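Local coordinates for isochorismatase family protein (Enterococcus faecalis, PDB 2A67) that is of uncharacterised function but, as a member of the isochorismatase family, probably acts as a hydrolase, at residues I37-Y40 with R41-A45. Numbering follows the deposited sequence.
Sequences IAVY and RQHHA
Tyr40 sets its ring against the methyl of Ala45, with Tyr40 CD2 and Ala45 CB 3.5 Å apart, where helix 26-42 ends. The Tyr40 carbonyl makes the neighbouring polar link: Ala45 N donates to Tyr40 O at 2.8 Å. At 177° this N-H...O bond is almost straight. It is the 6→1 bond of a Schellman motif, joined by the 5→2 bond from His44 N to Arg41 O and by positive phi (54°) at His44. One turn earlier the bonding is still alpha-helical, Arg41 N reaching Ile37 O at 2.9 Å. Ile37 and Arg41 run side by side in the same direction: with CG2 anti to the backbone N, the Ile37 methyl meets Arg41 NE at 3.6 Å, oblique to the guanidinium plane. On the more exposed side, His43 CD2 approaches Val39 O at 3.1 Å, the oxygen lying in the ring plane at its edge, while Val39 CG1 flanks the same carbon. Tyr40 is buried, and its hydroxyl is hydrogen-bonded to Glu105 and Arg5. The chemistry thus divides: Ile37 and Tyr40 pack on strands 5-10 and 47-52 of this beta-alpha-beta unit, the Arg41 guanidinium pairs with Asp71 and Asp76 outside the strands, and backbone bonds engage the carbonyls of Ile37 to Arg41.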
ATOM      1  N   ILE D  37     -12.313  -2.397  21.317  1.00 30.50           N
ATOM      2  CA  ILE D  37     -12.700  -1.116  21.910  1.00 29.80           C
ATOM      3  C   ILE D  37     -12.743  -1.255  23.425  1.00 29.38           C
ATOM      4  O   ILE D  37     -12.197  -0.434  24.144  1.00 28.86           O
ATOM      5  CB  ILE D  37     -14.080  -0.639  21.350  1.00 29.76           C
ATOM      6  CG1 ILE D  37     -13.860  -0.078  19.925  1.00 31.26           C
ATOM      7  CG2 ILE D  37     -14.720   0.411  22.260  1.00 28.04           C
ATOM      8  CD1 ILE D  37     -15.189   0.309  19.198  1.00 31.60           C
ATOM      9  N   ALA D  38     -13.439  -2.275  23.897  1.00 28.99           N
ATOM     10  CA  ALA D  38     -13.611  -2.462  25.323  1.00 30.28           C
ATOM     11  C   ALA D  38     -12.248  -2.622  26.033  1.00 29.54           C
ATOM     12  O   ALA D  38     -12.018  -1.997  27.058  1.00 30.11           O
ATOM     13  CB  ALA D  38     -14.582  -3.655  25.612  1.00 31.49           C
ATOM     14  N   VAL D  39     -11.311  -3.341  25.432  1.00 29.47           N
ATOM     15  CA  VAL D  39      -9.939  -3.484  26.033  1.00 30.73           C
ATOM     16  C   VAL D  39      -9.214  -2.117  26.060  1.00 30.51           C
ATOM     17  O   VAL D  39      -8.565  -1.751  27.024  1.00 29.63           O
ATOM     18  CB  VAL D  39      -9.086  -4.477  25.219  1.00 30.54           C
ATOM     19  CG1 VAL D  39      -7.603  -4.414  25.583  1.00 28.69           C
ATOM     20  CG2 VAL D  39      -9.637  -5.922  25.289  1.00 33.21           C
ATOM     21  N   TYR D  40      -9.326  -1.349  24.983  1.00 29.44           N
ATOM     22  CA  TYR D  40      -8.710  -0.021  24.947  1.00 28.27           C
ATOM     23  C   TYR D  40      -9.285   0.903  25.997  1.00 29.12           C
ATOM     24  O   TYR D  40      -8.521   1.628  26.647  1.00 29.85           O
ATOM     25  CB  TYR D  40      -8.802   0.574  23.519  1.00 26.88           C
ATOM     26  CG  TYR D  40      -7.685   0.039  22.671  1.00 22.92           C
ATOM     27  CD1 TYR D  40      -7.742  -1.262  22.177  1.00 19.63           C
ATOM     28  CD2 TYR D  40      -6.566   0.816  22.394  1.00 22.62           C
ATOM     29  CE1 TYR D  40      -6.706  -1.803  21.427  1.00 23.53           C
ATOM     30  CE2 TYR D  40      -5.521   0.301  21.598  1.00 24.12           C
ATOM     31  CZ  TYR D  40      -5.605  -0.999  21.130  1.00 26.56           C
ATOM     32  OH  TYR D  40      -4.581  -1.533  20.373  1.00 26.96           O
ATOM     33  N   ARG D  41     -10.598   0.832  26.222  1.00 29.54           N
ATOM     34  CA  ARG D  41     -11.261   1.664  27.276  1.00 31.58           C
ATOM     35  C   ARG D  41     -10.773   1.321  28.667  1.00 33.41           C
ATOM     36  O   ARG D  41     -10.407   2.211  29.443  1.00 33.47           O
ATOM     37  CB  ARG D  41     -12.783   1.526  27.227  1.00 31.58           C
ATOM     38  CG  ARG D  41     -13.408   2.130  25.915  1.00 32.45           C
ATOM     39  CD  ARG D  41     -14.872   2.593  26.106  1.00 31.84           C
ATOM     40  NE  ARG D  41     -15.437   2.843  24.793  1.00 32.34           N
ATOM     41  CZ  ARG D  41     -15.034   3.810  23.974  1.00 29.57           C
ATOM     42  NH1 ARG D  41     -14.116   4.704  24.365  1.00 31.54           N
ATOM     43  NH2 ARG D  41     -15.589   3.920  22.786  1.00 32.00           N
ATOM     44  N   GLN D  42     -10.727   0.020  28.951  1.00 34.84           N
ATOM     45  CA  GLN D  42     -10.162  -0.508  30.203  1.00 36.91           C
ATOM     46  C   GLN D  42      -8.750   0.003  30.479  1.00 36.50           C
ATOM     47  O   GLN D  42      -8.396   0.280  31.641  1.00 36.76           O
ATOM     48  CB  GLN D  42      -9.999  -2.019  30.106  1.00 37.38           C
ATOM     49  CG  GLN D  42     -11.204  -2.942  29.902  1.00 39.38           C
ATOM     50  CD  GLN D  42     -10.701  -4.387  29.538  1.00 41.89           C
ATOM     51  OE1 GLN D  42      -9.599  -4.811  29.971  1.00 46.82           O
ATOM     52  NE2 GLN D  42     -11.495  -5.123  28.731  1.00 44.56           N
ATOM     53  N   HIS D  43      -7.905   0.057  29.448  1.00 35.79           N
ATOM     54  CA  HIS D  43      -6.531   0.542  29.627  1.00 36.29           C
ATOM     55  C   HIS D  43      -6.404   2.070  29.504  1.00 36.89           C
ATOM     56  O   HIS D  43      -5.318   2.590  29.661  1.00 37.28           O
ATOM     57  CB  HIS D  43      -5.534  -0.155  28.672  1.00 36.53           C
ATOM     58  CG  HIS D  43      -5.338  -1.631  28.931  1.00 37.53           C
ATOM     59  ND1 HIS D  43      -4.237  -2.142  29.606  1.00 39.45           N
ATOM     60  CD2 HIS D  43      -6.104  -2.705  28.607  1.00 37.11           C
ATOM     61  CE1 HIS D  43      -4.328  -3.463  29.657  1.00 37.72           C
ATOM     62  NE2 HIS D  43      -5.459  -3.830  29.074  1.00 38.48           N
ATOM     63  N   HIS D  44      -7.514   2.774  29.234  1.00 37.55           N
ATOM     64  CA  HIS D  44      -7.528   4.224  28.917  1.00 37.78           C
ATOM     65  C   HIS D  44      -6.567   4.534  27.763  1.00 37.00           C
ATOM     66  O   HIS D  44      -5.762   5.478  27.840  1.00 36.77           O
ATOM     67  CB  HIS D  44      -7.236   5.102  30.149  1.00 39.90           C
ATOM     68  CG  HIS D  44      -8.060   4.754  31.352  1.00 42.26           C
ATOM     69  ND1 HIS D  44      -7.596   3.937  32.361  1.00 47.39           N
ATOM     70  CD2 HIS D  44      -9.325   5.099  31.697  1.00 46.66           C
ATOM     71  CE1 HIS D  44      -8.535   3.804  33.283  1.00 48.31           C
ATOM     72  NE2 HIS D  44      -9.598   4.490  32.897  1.00 46.23           N
ATOM     73  N   ALA D  45      -6.637   3.695  26.717  1.00 33.86           N
ATOM     74  CA  ALA D  45      -5.752   3.806  25.578  1.00 31.51           C
ATOM     75  C   ALA D  45      -6.585   4.459  24.438  1.00 30.07           C
ATOM     76  O   ALA D  45      -7.788   4.218  24.343  1.00 28.26           O
ATOM     77  CB  ALA D  45      -5.214   2.447  25.138  1.00 29.67           C
TER